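Local coordinates for calcium-dependent protein kinase, putative (Plasmodium falciparum, PDB 3MSE) that probably phosphorylates serine and threonine residues of proteins in a calcium-regulated way, its C-terminal EF-hand domain, the part present here, binding calcium ions, at residues K11-H16 / I23-A28; L48-N53 / H58-T63; I125-I130 / L139-I144. All blocks are in the same frame, centred on the assembly; numbering follows the deposited sequence.

Contact 1 (K11-H16 / I23-A28)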
loop_
_atom_site.group_PDB
_atom_site.type_symbol
_atom_site.label_atom_id
_atom_site.label_comp_id
_atom_site.label_asym_id
_atom_site.label_seq_id
_atom_site.Cartn_x
_atom_site.Cartn_y
_atom_site.Cartn_z
ATOM N N LYS A 11 18.766 10.654 -0.077
ATOM C CA LYS A 11 20.026 10.690 0.681
ATOM C C LYS A 11 20.157 9.546 1.648
ATOM O O LYS A 11 21.261 9.076 1.915
ATOM C CB LYS A 11 20.180 12.013 1.428
ATOM C CG LYS A 11 20.567 13.189 0.553
ATOM C CD LYS A 11 20.092 14.489 1.244
ATOM C CE LYS A 11 20.855 15.712 0.801
ATOM N NZ LYS A 11 21.970 16.031 1.773
ATOM N N SER A 12 19.044 9.093 2.202
ATOM C CA SER A 12 19.099 7.917 3.051
ATOM C C SER A 12 19.254 6.635 2.205
ATOM O O SER A 12 19.993 5.723 2.570
ATOM C CB SER A 12 17.865 7.844 3.946
ATOM O OG SER A 12 17.698 6.535 4.432
ATOM N N TYR A 13 18.572 6.591 1.062
ATOM C CA TYR A 13 18.637 5.430 0.154
ATOM C C TYR A 13 20.067 5.163 -0.314
ATOM O O TYR A 13 20.523 4.013 -0.325
ATOM C CB TYR A 13 17.727 5.705 -1.043
ATOM C CG TYR A 13 17.494 4.548 -2.006
ATOM C CD1 TYR A 13 16.599 3.520 -1.696
ATOM C CD2 TYR A 13 18.094 4.538 -3.256
ATOM C CE1 TYR A 13 16.341 2.489 -2.603
ATOM C CE2 TYR A 13 17.853 3.505 -4.164
ATOM C CZ TYR A 13 16.961 2.492 -3.826
ATOM O OH TYR A 13 16.730 1.471 -4.720
ATOM N N MET A 14 20.784 6.238 -0.661
ATOM C CA MET A 14 22.151 6.137 -1.190
ATOM C C MET A 14 23.131 5.477 -0.217
ATOM O O MET A 14 24.163 4.987 -0.634
ATOM C CB MET A 14 22.663 7.521 -1.635
ATOM C CG MET A 14 23.303 8.387 -0.500
ATOM S SD MET A 14 23.615 10.095 -1.017
ATOM C CE MET A 14 24.270 10.764 0.526
ATOM N N LYS A 15 22.803 5.457 1.075
ATOM C CA LYS A 15 23.706 4.913 2.088
ATOM C C LYS A 15 23.570 3.398 2.279
ATOM O O LYS A 15 24.391 2.780 2.935
ATOM C CB LYS A 15 23.523 5.657 3.429
ATOM C CG LYS A 15 24.088 7.111 3.428
ATOM C CD LYS A 15 23.896 7.767 4.817
ATOM C CE LYS A 15 24.184 9.267 4.797
ATOM N NZ LYS A 15 23.277 9.973 3.858
ATOM N N HIS A 16 22.539 2.794 1.699
ATOM C CA HIS A 16 22.319 1.376 1.922
ATOM C C HIS A 16 22.943 0.507 0.831
ATOM O O HIS A 16 23.376 1.020 -0.217
ATOM C CB HIS A 16 20.830 1.104 2.158
ATOM C CG HIS A 16 20.359 1.623 3.478
ATOM N ND1 HIS A 16 20.709 1.026 4.670
ATOM C CD2 HIS A 16 19.643 2.726 3.804
ATOM C CE1 HIS A 16 20.194 1.716 5.673
ATOM N NE2 HIS A 16 19.542 2.752 5.174
ATOM N N ILE A 23 15.909 -5.424 -2.695
ATOM C CA ILE A 23 14.765 -5.797 -1.873
ATOM C C ILE A 23 13.729 -4.676 -1.805
ATOM O O ILE A 23 12.519 -4.928 -1.928
ATOM C CB ILE A 23 15.225 -6.216 -0.445
ATOM C CG1 ILE A 23 16.110 -7.462 -0.514
ATOM C CG2 ILE A 23 14.017 -6.464 0.499
ATOM C CD1 ILE A 23 16.970 -7.721 0.750
ATOM N N ILE A 24 14.187 -3.430 -1.627
ATOM C CA ILE A 24 13.278 -2.278 -1.685
ATOM C C ILE A 24 12.560 -2.210 -3.044
ATOM O O ILE A 24 11.373 -1.898 -3.094
ATOM C CB ILE A 24 14.009 -0.890 -1.418
ATOM C CG1 ILE A 24 14.590 -0.790 0.006
ATOM C CG2 ILE A 24 13.073 0.254 -1.711
ATOM C CD1 ILE A 24 13.552 -0.546 1.122
ATOM N N ASN A 25 13.277 -2.472 -4.139
ATOM C CA ASN A 25 12.647 -2.472 -5.488
ATOM C C ASN A 25 11.503 -3.497 -5.685
ATOM O O ASN A 25 10.529 -3.210 -6.385
ATOM C CB ASN A 25 13.690 -2.636 -6.602
ATOM C CG ASN A 25 14.236 -1.305 -7.081
ATOM O OD1 ASN A 25 13.805 -0.787 -8.107
ATOM N ND2 ASN A 25 15.189 -0.739 -6.329
ATOM N N ILE A 26 11.630 -4.654 -5.040
ATOM C CA ILE A 26 10.554 -5.659 -5.002
ATOM C C ILE A 26 9.289 -5.067 -4.385
ATOM O O ILE A 26 8.194 -5.152 -4.960
ATOM C CB ILE A 26 10.972 -6.942 -4.221
ATOM C CG1 ILE A 26 12.096 -7.665 -4.952
ATOM C CG2 ILE A 26 9.751 -7.891 -4.013
ATOM C CD1 ILE A 26 12.897 -8.607 -4.040
ATOM N N MET A 27 9.448 -4.438 -3.224
ATOM C CA MET A 27 8.338 -3.743 -2.579
ATOM C C MET A 27 7.816 -2.581 -3.415
ATOM O O MET A 27 6.605 -2.322 -3.455
ATOM C CB MET A 27 8.757 -3.267 -1.194
ATOM C CG MET A 27 8.950 -4.395 -0.212
ATOM S SD MET A 27 9.179 -3.750 1.459
ATOM C CE MET A 27 10.893 -3.275 1.373
ATOM N N ALA A 28 8.729 -1.888 -4.094
ATOM C CA ALA A 28 8.358 -0.762 -4.945
ATOM C C ALA A 28 7.483 -1.215 -6.105
ATOM O O ALA A 28 6.563 -0.498 -6.518
ATOM C CB ALA A 28 9.585 -0.057 -5.470
#

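Contact 2 (L48-N53 / H58-T63). With CA (calcium ion), chain E.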
loop_
_atom_site.group_PDB
_atom_site.type_symbol
_atom_site.label_atom_id
_atom_site.label_comp_id
_atom_site.label_asym_id
_atom_site.label_seq_id
_atom_site.Cartn_x
_atom_site.Cartn_y
_atom_site.Cartn_z
ATOM N N LEU A 48 -17.818 9.093 -13.104
ATOM C CA LEU A 48 -19.123 9.088 -12.427
ATOM C C LEU A 48 -19.553 10.461 -11.940
ATOM O O LEU A 48 -20.746 10.775 -11.900
ATOM C CB LEU A 48 -19.160 8.101 -11.257
ATOM C CG LEU A 48 -18.793 6.634 -11.486
ATOM C CD1 LEU A 48 -19.434 5.776 -10.413
ATOM C CD2 LEU A 48 -19.220 6.180 -12.859
ATOM N N ASP A 49 -18.566 11.267 -11.565
ATOM C CA ASP A 49 -18.787 12.577 -10.983
ATOM C C ASP A 49 -19.073 13.585 -12.099
ATOM O O ASP A 49 -18.223 14.428 -12.427
ATOM C CB ASP A 49 -17.533 12.966 -10.186
ATOM C CG ASP A 49 -17.689 14.257 -9.426
ATOM O OD1 ASP A 49 -18.828 14.685 -9.131
ATOM O OD2 ASP A 49 -16.635 14.836 -9.103
ATOM N N THR A 50 -20.276 13.500 -12.665
ATOM C CA THR A 50 -20.621 14.270 -13.866
ATOM C C THR A 50 -20.801 15.770 -13.613
ATOM O O THR A 50 -20.799 16.551 -14.553
ATOM C CB THR A 50 -21.876 13.721 -14.596
ATOM O OG1 THR A 50 -22.963 13.633 -13.674
ATOM C CG2 THR A 50 -21.598 12.356 -15.215
ATOM N N ASN A 51 -20.960 16.166 -12.353
ATOM C CA ASN A 51 -20.987 17.585 -12.011
ATOM C C ASN A 51 -19.648 18.057 -11.449
ATOM O O ASN A 51 -19.499 19.204 -11.041
ATOM C CB ASN A 51 -22.158 17.926 -11.084
ATOM C CG ASN A 51 -22.043 17.272 -9.715
ATOM O OD1 ASN A 51 -21.135 16.472 -9.450
ATOM N ND2 ASN A 51 -22.974 17.612 -8.832
ATOM N N HIS A 52 -18.670 17.161 -11.444
ATOM C CA HIS A 52 -17.310 17.492 -10.994
ATOM C C HIS A 52 -17.273 18.277 -9.664
ATOM O O HIS A 52 -16.569 19.286 -9.546
ATOM C CB HIS A 52 -16.530 18.220 -12.108
ATOM C CG HIS A 52 -16.482 17.469 -13.409
ATOM N ND1 HIS A 52 -15.997 16.181 -13.512
ATOM C CD2 HIS A 52 -16.856 17.829 -14.660
ATOM C CE1 HIS A 52 -16.079 15.778 -14.770
ATOM N NE2 HIS A 52 -16.590 16.763 -15.489
ATOM N N ASN A 53 -18.042 17.810 -8.679
ATOM C CA ASN A 53 -18.043 18.383 -7.324
ATOM C C ASN A 53 -17.258 17.501 -6.328
ATOM O O ASN A 53 -17.340 17.692 -5.117
ATOM C CB ASN A 53 -19.491 18.591 -6.838
ATOM C CG ASN A 53 -20.176 17.291 -6.511
ATOM O OD1 ASN A 53 -19.622 16.233 -6.772
ATOM N ND2 ASN A 53 -21.380 17.355 -5.927
ATOM N N HIS A 58 -26.186 9.312 -5.233
ATOM C CA HIS A 58 -26.779 8.001 -5.544
ATOM C C HIS A 58 -27.080 7.870 -7.041
ATOM O O HIS A 58 -26.726 6.861 -7.667
ATOM C CB HIS A 58 -28.021 7.727 -4.677
ATOM C CG HIS A 58 -27.699 7.397 -3.244
ATOM N ND1 HIS A 58 -28.545 6.662 -2.435
ATOM C CD2 HIS A 58 -26.621 7.699 -2.478
ATOM C CE1 HIS A 58 -28.011 6.540 -1.234
ATOM N NE2 HIS A 58 -26.843 7.158 -1.233
ATOM N N ARG A 59 -27.706 8.895 -7.611
ATOM C CA ARG A 59 -28.042 8.904 -9.040
ATOM C C ARG A 59 -26.822 8.752 -9.946
ATOM O O ARG A 59 -26.848 7.965 -10.896
ATOM C CB ARG A 59 -28.817 10.173 -9.410
ATOM C CG ARG A 59 -29.068 10.329 -10.905
ATOM C CD ARG A 59 -29.583 11.727 -11.237
ATOM N NE ARG A 59 -28.565 12.744 -10.970
ATOM C CZ ARG A 59 -27.379 12.797 -11.573
ATOM N NH1 ARG A 59 -27.032 11.871 -12.477
ATOM N NH2 ARG A 59 -26.532 13.765 -11.259
ATOM N N GLU A 60 -25.755 9.502 -9.659
ATOM C CA GLU A 60 -24.524 9.415 -10.473
ATOM C C GLU A 60 -23.992 7.982 -10.588
ATOM O O GLU A 60 -23.532 7.564 -11.659
ATOM C CB GLU A 60 -23.405 10.317 -9.926
ATOM C CG GLU A 60 -23.630 11.831 -10.187
ATOM C CD GLU A 60 -22.551 12.718 -9.552
ATOM O OE1 GLU A 60 -22.341 13.841 -10.048
ATOM O OE2 GLU A 60 -21.893 12.299 -8.567
ATOM N N ILE A 61 -24.022 7.250 -9.478
ATOM C CA ILE A 61 -23.571 5.862 -9.463
ATOM C C ILE A 61 -24.657 4.969 -10.116
ATOM O O ILE A 61 -24.351 4.086 -10.916
ATOM C CB ILE A 61 -23.292 5.396 -8.013
ATOM C CG1 ILE A 61 -22.119 6.188 -7.414
ATOM C CG2 ILE A 61 -22.999 3.906 -7.936
ATOM C CD1 ILE A 61 -21.925 5.917 -5.941
ATOM N N TYR A 62 -25.906 5.214 -9.748
ATOM C CA TYR A 62 -27.038 4.411 -10.199
ATOM C C TYR A 62 -27.077 4.323 -11.724
ATOM O O TYR A 62 -27.139 3.228 -12.295
ATOM C CB TYR A 62 -28.366 4.996 -9.711
ATOM C CG TYR A 62 -29.514 4.015 -9.814
ATOM C CD1 TYR A 62 -30.041 3.644 -11.063
ATOM C CD2 TYR A 62 -30.067 3.443 -8.665
ATOM C CE1 TYR A 62 -31.102 2.722 -11.152
ATOM C CE2 TYR A 62 -31.119 2.525 -8.740
ATOM C CZ TYR A 62 -31.632 2.167 -9.983
ATOM O OH TYR A 62 -32.670 1.248 -10.052
ATOM N N THR A 63 -27.038 5.478 -12.377
ATOM C CA THR A 63 -27.228 5.516 -13.825
ATOM C C THR A 63 -26.111 4.758 -14.542
ATOM O O THR A 63 -26.331 4.182 -15.610
ATOM C CB THR A 63 -27.375 6.951 -14.394
ATOM O OG1 THR A 63 -27.548 6.871 -15.812
ATOM C CG2 THR A 63 -26.133 7.810 -14.128
HETATM CA CA CA E . -20.717 14.591 -8.201
HETATM O O HOH W 1 -22.632 9.420 -13.264
HETATM O O HOH W 2 -24.311 11.213 -14.014
HETATM O O HOH W 3 -24.125 15.077 -11.166
HETATM O O HOH W 4 -22.370 14.835 -7.366
#

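Contact 3 (I125-I130 / L139-I144). With CA (calcium ion), chain B.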
loop_
_atom_site.group_PDB
_atom_site.type_symbol
_atom_site.label_atom_id
_atom_site.label_comp_id
_atom_site.label_asym_id
_atom_site.label_seq_id
_atom_site.Cartn_x
_atom_site.Cartn_y
_atom_site.Cartn_z
ATOM N N ILE A 125 15.329 -17.724 3.804
ATOM C CA ILE A 125 16.153 -17.146 2.740
ATOM C C ILE A 125 17.587 -17.658 2.854
ATOM O O ILE A 125 18.319 -17.275 3.762
ATOM C CB ILE A 125 16.103 -15.586 2.698
ATOM C CG1 ILE A 125 14.747 -15.107 2.165
ATOM C CG2 ILE A 125 17.239 -15.026 1.826
ATOM C CD1 ILE A 125 14.558 -13.587 2.200
ATOM N N SER A 126 17.972 -18.529 1.922
ATOM C CA SER A 126 19.318 -19.098 1.890
ATOM C C SER A 126 20.265 -18.221 1.095
ATOM O O SER A 126 19.858 -17.250 0.445
ATOM C CB SER A 126 19.301 -20.513 1.289
ATOM O OG SER A 126 18.752 -20.521 -0.026
ATOM N N LYS A 127 21.540 -18.570 1.161
ATOM C CA LYS A 127 22.560 -17.940 0.355
ATOM C C LYS A 127 22.208 -18.049 -1.142
ATOM O O LYS A 127 22.332 -17.068 -1.896
ATOM C CB LYS A 127 23.909 -18.592 0.656
ATOM C CG LYS A 127 25.114 -17.710 0.410
ATOM C CD LYS A 127 25.724 -17.968 -0.963
ATOM C CE LYS A 127 26.928 -17.079 -1.220
ATOM N NZ LYS A 127 28.074 -17.395 -0.323
ATOM N N SER A 128 21.738 -19.224 -1.559
ATOM C CA SER A 128 21.395 -19.441 -2.961
ATOM C C SER A 128 20.166 -18.626 -3.400
ATOM O O SER A 128 20.048 -18.253 -4.568
ATOM C CB SER A 128 21.231 -20.941 -3.277
ATOM O OG SER A 128 19.927 -21.404 -2.972
ATOM N N ASP A 129 19.257 -18.344 -2.474
ATOM C CA ASP A 129 18.128 -17.469 -2.783
ATOM C C ASP A 129 18.575 -16.033 -3.121
ATOM O O ASP A 129 17.966 -15.365 -3.976
ATOM C CB ASP A 129 17.139 -17.451 -1.628
ATOM C CG ASP A 129 16.344 -18.742 -1.518
ATOM O OD1 ASP A 129 16.059 -19.379 -2.560
ATOM O OD2 ASP A 129 15.989 -19.111 -0.390
ATOM N N ILE A 130 19.644 -15.585 -2.463
ATOM C CA ILE A 130 20.217 -14.258 -2.716
ATOM C C ILE A 130 21.057 -14.269 -3.984
ATOM O O ILE A 130 21.017 -13.319 -4.771
ATOM C CB ILE A 130 21.065 -13.740 -1.506
ATOM C CG1 ILE A 130 20.195 -13.593 -0.248
ATOM C CG2 ILE A 130 21.766 -12.409 -1.859
ATOM C CD1 ILE A 130 19.053 -12.576 -0.353
ATOM N N LEU A 139 26.819 -7.744 -9.081
ATOM C CA LEU A 139 27.221 -8.167 -7.725
ATOM C C LEU A 139 27.752 -9.602 -7.641
ATOM O O LEU A 139 27.363 -10.463 -8.434
ATOM C CB LEU A 139 26.049 -8.034 -6.742
ATOM C CG LEU A 139 25.186 -6.774 -6.740
ATOM C CD1 LEU A 139 23.967 -7.019 -5.865
ATOM C CD2 LEU A 139 25.974 -5.567 -6.247
ATOM N N ASP A 140 28.607 -9.850 -6.646
ATOM C CA ASP A 140 29.313 -11.126 -6.496
ATOM C C ASP A 140 29.163 -11.704 -5.084
ATOM O O ASP A 140 28.316 -11.252 -4.308
ATOM C CB ASP A 140 30.803 -10.956 -6.855
ATOM C CG ASP A 140 31.522 -9.897 -5.984
ATOM O OD1 ASP A 140 31.193 -9.716 -4.782
ATOM O OD2 ASP A 140 32.443 -9.246 -6.519
ATOM N N ASN A 141 30.001 -12.684 -4.747
ATOM C CA ASN A 141 29.901 -13.378 -3.457
ATOM C C ASN A 141 30.294 -12.557 -2.216
ATOM O O ASN A 141 29.778 -12.809 -1.115
ATOM C CB ASN A 141 30.689 -14.690 -3.485
ATOM C CG ASN A 141 29.906 -15.832 -2.882
ATOM O OD1 ASN A 141 30.198 -16.291 -1.774
ATOM N ND2 ASN A 141 28.874 -16.281 -3.602
ATOM N N ASN A 142 31.205 -11.596 -2.398
ATOM C CA ASN A 142 31.600 -10.664 -1.332
ATOM C C ASN A 142 30.405 -9.847 -0.829
ATOM O O ASN A 142 30.139 -9.774 0.374
ATOM C CB ASN A 142 32.703 -9.725 -1.838
ATOM C CG ASN A 142 33.303 -8.862 -0.726
ATOM O OD1 ASN A 142 33.601 -9.352 0.371
ATOM N ND2 ASN A 142 33.491 -7.568 -1.014
ATOM N N ASP A 143 29.672 -9.266 -1.771
ATOM C CA ASP A 143 28.477 -8.492 -1.473
ATOM C C ASP A 143 27.447 -9.320 -0.696
ATOM O O ASP A 143 26.871 -8.847 0.289
ATOM C CB ASP A 143 27.877 -7.955 -2.778
ATOM C CG ASP A 143 28.886 -7.151 -3.607
ATOM O OD1 ASP A 143 29.427 -6.150 -3.076
ATOM O OD2 ASP A 143 29.133 -7.509 -4.789
ATOM N N ILE A 144 27.234 -10.562 -1.131
ATOM C CA ILE A 144 26.221 -11.425 -0.525
ATOM C C ILE A 144 26.550 -11.728 0.933
ATOM O O ILE A 144 25.676 -11.649 1.797
ATOM C CB ILE A 144 26.004 -12.739 -1.335
ATOM C CG1 ILE A 144 25.484 -12.412 -2.742
ATOM C CG2 ILE A 144 25.034 -13.665 -0.611
ATOM C CD1 ILE A 144 25.618 -13.536 -3.739
HETATM CA CA CA B . 14.439 -20.817 0.575
HETATM O O HOH W 5 16.210 -21.713 0.709
HETATM O O HOH W 6 14.176 -21.349 -1.655
#

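Contact 1 (K11-H16 / I23-A28)
Within the two segments Tyr13 carries the whole contact, meeting Ile24 and Asn25 of residues 23-28; its ring also packs on Arg20 of the same helix, 18-48. The backbones stand well apart, with 9.6 Å between CA of Tyr13 and CA of Ile24, and a long, rigid aromatic side chain suits such a span. With CG anti to the backbone N (chi1 -172°), this torsion carries the ring across the gap to helix 18-48, and it meets both partners at its edge, near its own plane. Atom CE1 of Tyr13 lies 4.1 Å from CG2 of Ile24, the methyl branch, as the two side chains run past each other in opposite directions. Further out, the phenol crosses Asn25 at about a right angle, ring and amide planes 55° apart, and Tyr13 OH comes to 3.1 Å from Asn25 ND2. That same ND2 is hydrogen-bonded to the backbone O of Asn21, one helical turn back.

Beyond Tyr13, Lys15 runs back along the turn, so that its NZ bonds to Lys11 O at 2.9 Å, from 50° above the carbonyl plane. The type I turn ends at His16, whose N donates to Tyr13 O at 3.1 Å; the carbonyl is also gripped by the Asn21 side chain.

One side chain thus offers two chemistries: a carbon edge beside a branched aliphatic and a hydroxyl close to an amide that already has a partner in Asn21 O. About 100 Å² is buried, so the segments share a small, mixed apolar and polar contact, and Ile84, Trp102 and Glu94 of the second subunit pack on the same three side chains.

Contact 2 (L48-N53 / H58-T63)
Glu60 and Asp49 lie side by side and point the same way, at one calcium ion, their carboxylate planes 72° apart. Asp49 gives the metal a single oxygen, OD1, at 2.1 Å, whereas Glu60 grips it with both OE1 and OE2, each 2.6 Å from calcium. This two-oxygen clasp suits glutamate, whose extra methylene carries the carboxylate to the ion. Asn51 crosses Glu60 at about a right angle, amide and carboxylate planes 84° apart, and is another ligand, as is Asn53; the carbonyl O of Ser55 and a water complete the ligands. Asn53 N also donates to Asp49 OD1, a bond bent to 146°. Asp49 OD2 and Glu60 OE2 are held by the backbone N of Gly54 and Ser57.

One water donates to Leu48 O at 2.7 Å and to Glu60 O. Leu48 CD1 touches Ile61 CG1 at 4.0 Å, an apolar contact between two buried side chains, next to the calcium loop.

This is an EF-hand, its loop running from the end of helix 18-48 to helix 58-67. Leu56 of strand 56-57 packs on Leu48 and Ile61, and that strand pairs antiparallel with 89-90, whose Ile90 covers Ile61, while Tyr62 rests on helix 72-82.

Contact 3 (I125-I130 / L139-I144)
Lys127 and Asn141 make the one hydrogen bond across this contact: Lys127 NZ donates to Asn141 OD1 at 2.8 Å. The ammonium comes to the oxygen from the side, with a C=O...N angle of 116° and a tilt of 26° from the carbonyl plane, and the two side chains cross at about a right angle. A lysine suits the place because its flexible chain, bent at chi2 (-96°) and again at its last torsion, can swing the charge across while its methylenes pack on Ile144. Lys127 CE passes 4.0 Å from Ile144 CG2. The same methyl of Ile144 also meets Ile130 CG2 at 3.7 Å; in both isoleucines this branch is anti to the backbone N, and the side chains slide past each other in opposite directions.

Next outward come the groups that start the two helices. Asp140 caps helix 141-152 and forms a capping box with Asp143: Asp140 N donates to the anti lone pair of Asp143 OD2 at 3.0 Å, and Asp140 OD1 accepts weak bonds from Asn142 N and Asp143 N. Ser126 stands at the N-cap position of helix 127-133, and its N donates to Asp129 OD2 at 3.1 Å. That oxygen also binds calcium at 2.5 Å, with Asp118, Asp122, the carbonyl of Tyr124 and two waters as further ligands. Phe147, Phe148 and Ile19 pack around Ile130.

The exiting helix of this EF-hand therefore shows calcium a carboxylate on one side and the next helix a methyl surface rimmed by a charged-to-neutral bond. The amide oxygen can solvate the ammonium without neutralising it; Asp145 lies at long, weak ion-pair range and may contribute some charge balance, while the buried isoleucines make the apolar join.

Contacts 1, 2 and 3 follow one another along the chain, each closing before the next opens. Helix 18-48 connects the first two: residues 23-28 lie on it, and its far end runs into the calcium loop of contact 2. Their centres are 41 Å apart, on opposite sides of the chain's centre. Contact 3 folds back close to contact 1 without touching it, centres 17 Å and nearest atoms about 5 Å apart, whereas the centres of contacts 2 and 3 are 54 Å apart. The two calcium-bound EF-hands thus occupy well-separated ends of an elongated domain: Ile130 and Leu139 pack on the start of helix 18-48, and the first calcium loop follows its other end.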